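Side-chain contacts in uncharacterized protein (Pyrococcus horikoshii, PDB 1ZJJ), which is probably a magnesium-dependent phosphatase of the haloacid dehalogenase superfamily: residues B[42-47]-B[124-129]; B[114-119]-B[135-140]. All blocks are in the same frame, centred on the assembly; numbering follows the deposited sequence.

Contact 1 (B[42-47]-B[124-129]); sequences NSTKTP and VGLDPD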
loop_
_atom_site.group_PDB
_atom_site.type_symbol
_atom_site.label_atom_id
_atom_site.label_comp_id
_atom_site.label_asym_id
_atom_site.label_seq_id
_atom_site.Cartn_x
_atom_site.Cartn_y
_atom_site.Cartn_z
ATOM N N ASN B 42 -15.798 7.252 -5.984
ATOM C CA ASN B 42 -15.803 7.357 -4.529
ATOM C C ASN B 42 -16.844 6.405 -3.941
ATOM O O ASN B 42 -17.985 6.375 -4.391
ATOM C CB ASN B 42 -16.102 8.800 -4.109
ATOM C CG ASN B 42 -15.639 9.106 -2.696
ATOM O OD1 ASN B 42 -16.021 8.426 -1.745
ATOM N ND2 ASN B 42 -14.808 10.135 -2.556
ATOM N N SER B 43 -16.452 5.626 -2.938
ATOM C CA SER B 43 -17.379 4.670 -2.338
ATOM C C SER B 43 -17.752 4.962 -0.886
ATOM O O SER B 43 -18.435 4.154 -0.245
ATOM C CB SER B 43 -16.797 3.258 -2.422
ATOM O OG SER B 43 -15.657 3.131 -1.591
ATOM N N THR B 44 -17.317 6.108 -0.371
ATOM C CA THR B 44 -17.617 6.465 1.023
ATOM C C THR B 44 -19.072 6.931 1.241
ATOM O O THR B 44 -19.592 6.930 2.352
ATOM C CB THR B 44 -16.645 7.558 1.483
ATOM O OG1 THR B 44 -16.866 8.737 0.710
ATOM C CG2 THR B 44 -15.195 7.106 1.295
ATOM N N LYS B 45 -19.721 7.383 0.150
ATOM C CA LYS B 45 -21.072 7.931 0.297
ATOM C C LYS B 45 -22.096 7.198 -0.573
ATOM O O LYS B 45 -21.773 6.614 -1.599
ATOM C CB LYS B 45 -21.034 9.409 -0.109
ATOM C CG LYS B 45 -20.295 10.285 0.909
ATOM C CD LYS B 45 -20.407 11.777 0.578
ATOM C CE LYS B 45 -19.693 12.664 1.606
ATOM N NZ LYS B 45 -18.250 12.621 1.376
ATOM N N THR B 46 -23.368 7.203 -0.112
ATOM C CA THR B 46 -24.417 6.614 -0.941
ATOM C C THR B 46 -24.906 7.584 -2.011
ATOM O O THR B 46 -24.677 8.787 -1.959
ATOM C CB THR B 46 -25.624 6.234 -0.074
ATOM O OG1 THR B 46 -26.106 7.394 0.604
ATOM C CG2 THR B 46 -25.257 5.151 0.943
ATOM N N PRO B 47 -25.559 7.008 -3.024
ATOM C CA PRO B 47 -26.250 7.793 -4.036
ATOM C C PRO B 47 -27.163 8.840 -3.386
ATOM O O PRO B 47 -27.266 9.974 -3.832
ATOM C CB PRO B 47 -27.042 6.828 -4.911
ATOM C CG PRO B 47 -26.291 5.502 -4.773
ATOM C CD PRO B 47 -25.753 5.584 -3.271
ATOM N N VAL B 124 -12.652 -3.733 -0.553
ATOM C CA VAL B 124 -11.829 -2.622 -0.102
ATOM C C VAL B 124 -12.106 -1.328 -0.845
ATOM O O VAL B 124 -11.976 -1.267 -2.064
ATOM C CB VAL B 124 -10.331 -2.961 -0.280
ATOM C CG1 VAL B 124 -9.453 -1.881 0.351
ATOM C CG2 VAL B 124 -10.034 -4.327 0.320
ATOM N N GLY B 125 -12.488 -0.301 -0.094
ATOM C CA GLY B 125 -12.739 1.006 -0.665
ATOM C C GLY B 125 -11.958 1.994 0.180
ATOM O O GLY B 125 -11.146 1.588 1.019
ATOM N N LEU B 126 -12.185 3.285 -0.027
ATOM C CA LEU B 126 -11.488 4.294 0.758
ATOM C C LEU B 126 -11.942 4.210 2.220
ATOM O O LEU B 126 -13.125 4.318 2.512
ATOM C CB LEU B 126 -11.780 5.697 0.214
ATOM C CG LEU B 126 -11.250 6.841 1.088
ATOM C CD1 LEU B 126 -9.727 6.816 1.094
ATOM C CD2 LEU B 126 -11.764 8.180 0.564
ATOM N N ASP B 127 -10.995 4.013 3.131
ATOM C CA ASP B 127 -11.311 3.926 4.554
ATOM C C ASP B 127 -10.507 4.971 5.319
ATOM O O ASP B 127 -9.328 4.775 5.603
ATOM C CB ASP B 127 -10.986 2.532 5.091
ATOM C CG ASP B 127 -11.364 2.370 6.553
ATOM O OD1 ASP B 127 -11.827 3.356 7.164
ATOM O OD2 ASP B 127 -11.196 1.258 7.090
ATOM N N PRO B 128 -11.142 6.099 5.662
ATOM C CA PRO B 128 -10.487 7.186 6.394
ATOM C C PRO B 128 -10.071 6.766 7.795
ATOM O O PRO B 128 -9.266 7.434 8.439
ATOM C CB PRO B 128 -11.557 8.277 6.416
ATOM C CG PRO B 128 -12.358 7.991 5.188
ATOM C CD PRO B 128 -12.497 6.497 5.259
ATOM N N ASP B 129 -10.642 5.660 8.264
ATOM C CA ASP B 129 -10.333 5.148 9.590
ATOM C C ASP B 129 -9.592 3.822 9.492
ATOM O O ASP B 129 -9.746 2.957 10.353
ATOM C CB ASP B 129 -11.619 4.957 10.405
ATOM C CG ASP B 129 -12.447 6.227 10.495
ATOM O OD1 ASP B 129 -11.879 7.300 10.798
ATOM O OD2 ASP B 129 -13.671 6.146 10.271
HETATM O O HOH W 1 -15.545 3.437 1.406
HETATM O O HOH W 2 -13.215 4.640 -2.535
#

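Contact 2 (B[114-119]-B[135-140]); sequences GSWKEV and LKYATL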
loop_
_atom_site.group_PDB
_atom_site.type_symbol
_atom_site.label_atom_id
_atom_site.label_comp_id
_atom_site.label_asym_id
_atom_site.label_seq_id
_atom_site.Cartn_x
_atom_site.Cartn_y
_atom_site.Cartn_z
ATOM N N GLY B 114 -11.798 -14.723 15.292
ATOM C CA GLY B 114 -11.396 -15.721 14.314
ATOM C C GLY B 114 -12.300 -15.919 13.109
ATOM O O GLY B 114 -12.017 -16.771 12.262
ATOM N N SER B 115 -13.375 -15.138 13.023
ATOM C CA SER B 115 -14.332 -15.253 11.920
ATOM C C SER B 115 -13.791 -14.859 10.547
ATOM O O SER B 115 -14.464 -15.060 9.536
ATOM C CB SER B 115 -15.586 -14.430 12.218
ATOM O OG SER B 115 -16.264 -14.938 13.356
ATOM N N TRP B 116 -12.594 -14.285 10.504
ATOM C CA TRP B 116 -12.005 -13.915 9.217
ATOM C C TRP B 116 -11.850 -15.195 8.393
ATOM O O TRP B 116 -11.843 -15.161 7.157
ATOM C CB TRP B 116 -10.629 -13.281 9.404
ATOM C CG TRP B 116 -9.666 -14.123 10.201
ATOM C CD1 TRP B 116 -9.443 -14.052 11.546
ATOM C CD2 TRP B 116 -8.796 -15.142 9.689
ATOM N NE1 TRP B 116 -8.475 -14.971 11.897
ATOM C CE2 TRP B 116 -8.061 -15.649 10.774
ATOM C CE3 TRP B 116 -8.565 -15.673 8.408
ATOM C CZ2 TRP B 116 -7.117 -16.651 10.636
ATOM C CZ3 TRP B 116 -7.620 -16.680 8.261
ATOM C CH2 TRP B 116 -6.902 -17.157 9.383
ATOM N N LYS B 117 -11.734 -16.316 9.112
ATOM C CA LYS B 117 -11.575 -17.650 8.532
ATOM C C LYS B 117 -12.789 -18.036 7.690
ATOM O O LYS B 117 -12.680 -18.831 6.771
ATOM C CB LYS B 117 -11.381 -18.679 9.658
ATOM C CG LYS B 117 -10.170 -19.595 9.502
ATOM C CD LYS B 117 -10.161 -20.298 8.167
ATOM C CE LYS B 117 -9.117 -21.386 8.186
ATOM N NZ LYS B 117 -8.652 -21.734 6.837
ATOM N N GLU B 118 -13.951 -17.477 8.018
ATOM C CA GLU B 118 -15.168 -17.789 7.272
ATOM C C GLU B 118 -15.528 -16.774 6.181
ATOM O O GLU B 118 -16.534 -16.928 5.490
ATOM C CB GLU B 118 -16.354 -17.954 8.236
ATOM C CG GLU B 118 -16.279 -19.198 9.113
ATOM C CD GLU B 118 -15.253 -19.101 10.238
ATOM O OE1 GLU B 118 -15.387 -18.226 11.114
ATOM O OE2 GLU B 118 -14.300 -19.906 10.253
ATOM N N VAL B 119 -14.717 -15.733 6.038
ATOM C CA VAL B 119 -14.969 -14.705 5.026
ATOM C C VAL B 119 -14.775 -15.234 3.606
ATOM O O VAL B 119 -13.760 -15.863 3.312
ATOM C CB VAL B 119 -14.025 -13.497 5.216
ATOM C CG1 VAL B 119 -14.104 -12.568 3.998
ATOM C CG2 VAL B 119 -14.393 -12.750 6.483
ATOM N N LEU B 135 -6.107 -4.244 7.806
ATOM C CA LEU B 135 -5.270 -4.807 6.748
ATOM C C LEU B 135 -4.903 -6.255 7.065
ATOM O O LEU B 135 -4.820 -7.101 6.171
ATOM C CB LEU B 135 -3.978 -3.997 6.592
ATOM C CG LEU B 135 -4.133 -2.571 6.069
ATOM C CD1 LEU B 135 -2.773 -1.885 6.053
ATOM C CD2 LEU B 135 -4.740 -2.609 4.666
ATOM N N LYS B 136 -4.676 -6.526 8.345
ATOM C CA LYS B 136 -4.311 -7.862 8.796
ATOM C C LYS B 136 -5.400 -8.892 8.479
ATOM O O LYS B 136 -5.146 -9.878 7.793
ATOM C CB LYS B 136 -4.035 -7.840 10.302
ATOM C CG LYS B 136 -3.655 -9.197 10.885
ATOM C CD LYS B 136 -3.554 -9.148 12.406
ATOM C CE LYS B 136 -4.890 -8.816 13.065
ATOM N NZ LYS B 136 -4.799 -8.885 14.555
ATOM N N TYR B 137 -6.611 -8.668 8.976
ATOM C CA TYR B 137 -7.697 -9.609 8.719
ATOM C C TYR B 137 -8.044 -9.716 7.241
ATOM O O TYR B 137 -8.374 -10.798 6.755
ATOM C CB TYR B 137 -8.930 -9.235 9.545
ATOM C CG TYR B 137 -8.724 -9.541 11.006
ATOM C CD1 TYR B 137 -8.408 -10.833 11.416
ATOM C CD2 TYR B 137 -8.768 -8.534 11.970
ATOM C CE1 TYR B 137 -8.129 -11.119 12.750
ATOM C CE2 TYR B 137 -8.490 -8.808 13.315
ATOM C CZ TYR B 137 -8.171 -10.105 13.692
ATOM O OH TYR B 137 -7.886 -10.403 15.006
ATOM N N ALA B 138 -7.949 -8.606 6.516
ATOM C CA ALA B 138 -8.247 -8.635 5.089
ATOM C C ALA B 138 -7.222 -9.529 4.391
ATOM O O ALA B 138 -7.561 -10.311 3.505
ATOM C CB ALA B 138 -8.200 -7.223 4.509
ATOM N N THR B 139 -5.963 -9.400 4.793
ATOM C CA THR B 139 -4.887 -10.193 4.222
ATOM C C THR B 139 -5.072 -11.673 4.558
ATOM O O THR B 139 -4.945 -12.539 3.688
ATOM C CB THR B 139 -3.512 -9.708 4.751
ATOM O OG1 THR B 139 -3.245 -8.400 4.234
ATOM C CG2 THR B 139 -2.398 -10.648 4.332
ATOM N N LEU B 140 -5.367 -11.960 5.820
ATOM C CA LEU B 140 -5.570 -13.341 6.248
ATOM C C LEU B 140 -6.722 -13.962 5.468
ATOM O O LEU B 140 -6.617 -15.088 4.990
ATOM C CB LEU B 140 -5.861 -13.399 7.753
ATOM C CG LEU B 140 -4.666 -13.114 8.675
ATOM C CD1 LEU B 140 -5.118 -13.023 10.118
ATOM C CD2 LEU B 140 -3.631 -14.213 8.507
#

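Contact 1 (B[42-47]-B[124-129])
T44 and L126 make the close-packed part of this contact: the methyl CG2 of T44 lies 3.7 Å from CD2 of L126, and nearly as close to CB of the same leucine. OG1 of T44 sits between the backbone N and the carbonyl carbon (chi1 64°), which leaves CG2 anti to the carbonyl carbon and facing L126. OD1 of N42 accepts twice, from T44 OG1 at 2.6 Å and from T44 N at 3.0 Å; the N-H bond lies in the carbonyl plane, and the hydroxyl is tilted 26° from it. With an alanine here, a gap would probably open beside L126, and N42 OD1, left with one of its two T44 donors, is likely to turn more easily. The S43 side is buried but water-mediated: S43 OG comes no closer than 3.7 Å to G125 CA, and two waters join it to L126, one at L126 O, the other at L126 N. L126 also packs on Y132 of the second subunit. N42 to T44 form an Asx turn in the loop after strand 36-40 of the HAD core, which here meets the loop after strand 121-124 of the smaller parallel sheet, consistent with a core-to-cap interface.

Contact 2 (B[114-119]-B[135-140])
The indole of W116 lies against Y137 and L140, one turn apart on helix 132-143, both on the same side of its plane. Its first torsion, chi1 54°, places CG between the backbone N and the carbonyl carbon, and the second stands the indole plane nearly perpendicular to the plane of CA, CB and CG, presenting a broad surface to the helix. CB of L140 sits over one face of the six-membered ring of W116, 3.8 Å from its centroid and 21° off the normal, a CH-pi contact; CD1 of the leucine reaches farther along to W116 CE2 at 4.0 Å. On the opposite face, G114 O and CB of K117 lie toward the rim, so the indole is held between its own turn and the helix. Y137 meets the pyrrole end: its CD1 is 3.4 Å from W116 CD1. The five-membered ring of W116 and the Y137 ring are inclined at 33° with centroids 5.2 Å apart, an oblique pairing. In both Y137 and L140 CG is opposite the carbonyl carbon, which brings the tyrosine ring, and of the leucine only CD1, to the indole. W116 NE1 donates beyond the segments to OE2 of E161 of the second subunit, and L140 also packs on I163 of that subunit; the tryptophan therefore joins intrachain packing to the dimer contact. G114, with positive phi, is the C' residue of a Schellman motif ending helix 108-115, and the 3-10 turn after it carries W116 against helix 132-143 within the alpha/beta domain built on the parallel sheet 86-89, 121-124, 147-150 and 183-184.

Contacts 1 and 2 have centres 20 Å apart, and their nearest atoms are about 5 Å from each other without touching. Strand 121-124 and helix 132-143 relate them: the strand follows segment 114-119 and runs into segment 124-129, and the helix then brings residues 135-140 back to the first of these. Contact 1 is the one nearer the metal site formed by D7, D9 and D210, with the L126 side chain about 13 Å from the magnesium ion and about 10 Å from the D9 side chain. Contact 2 lies away from that site, its centre 25 Å from the chain's centre against 9 Å for contact 1. Both also touch the second subunit.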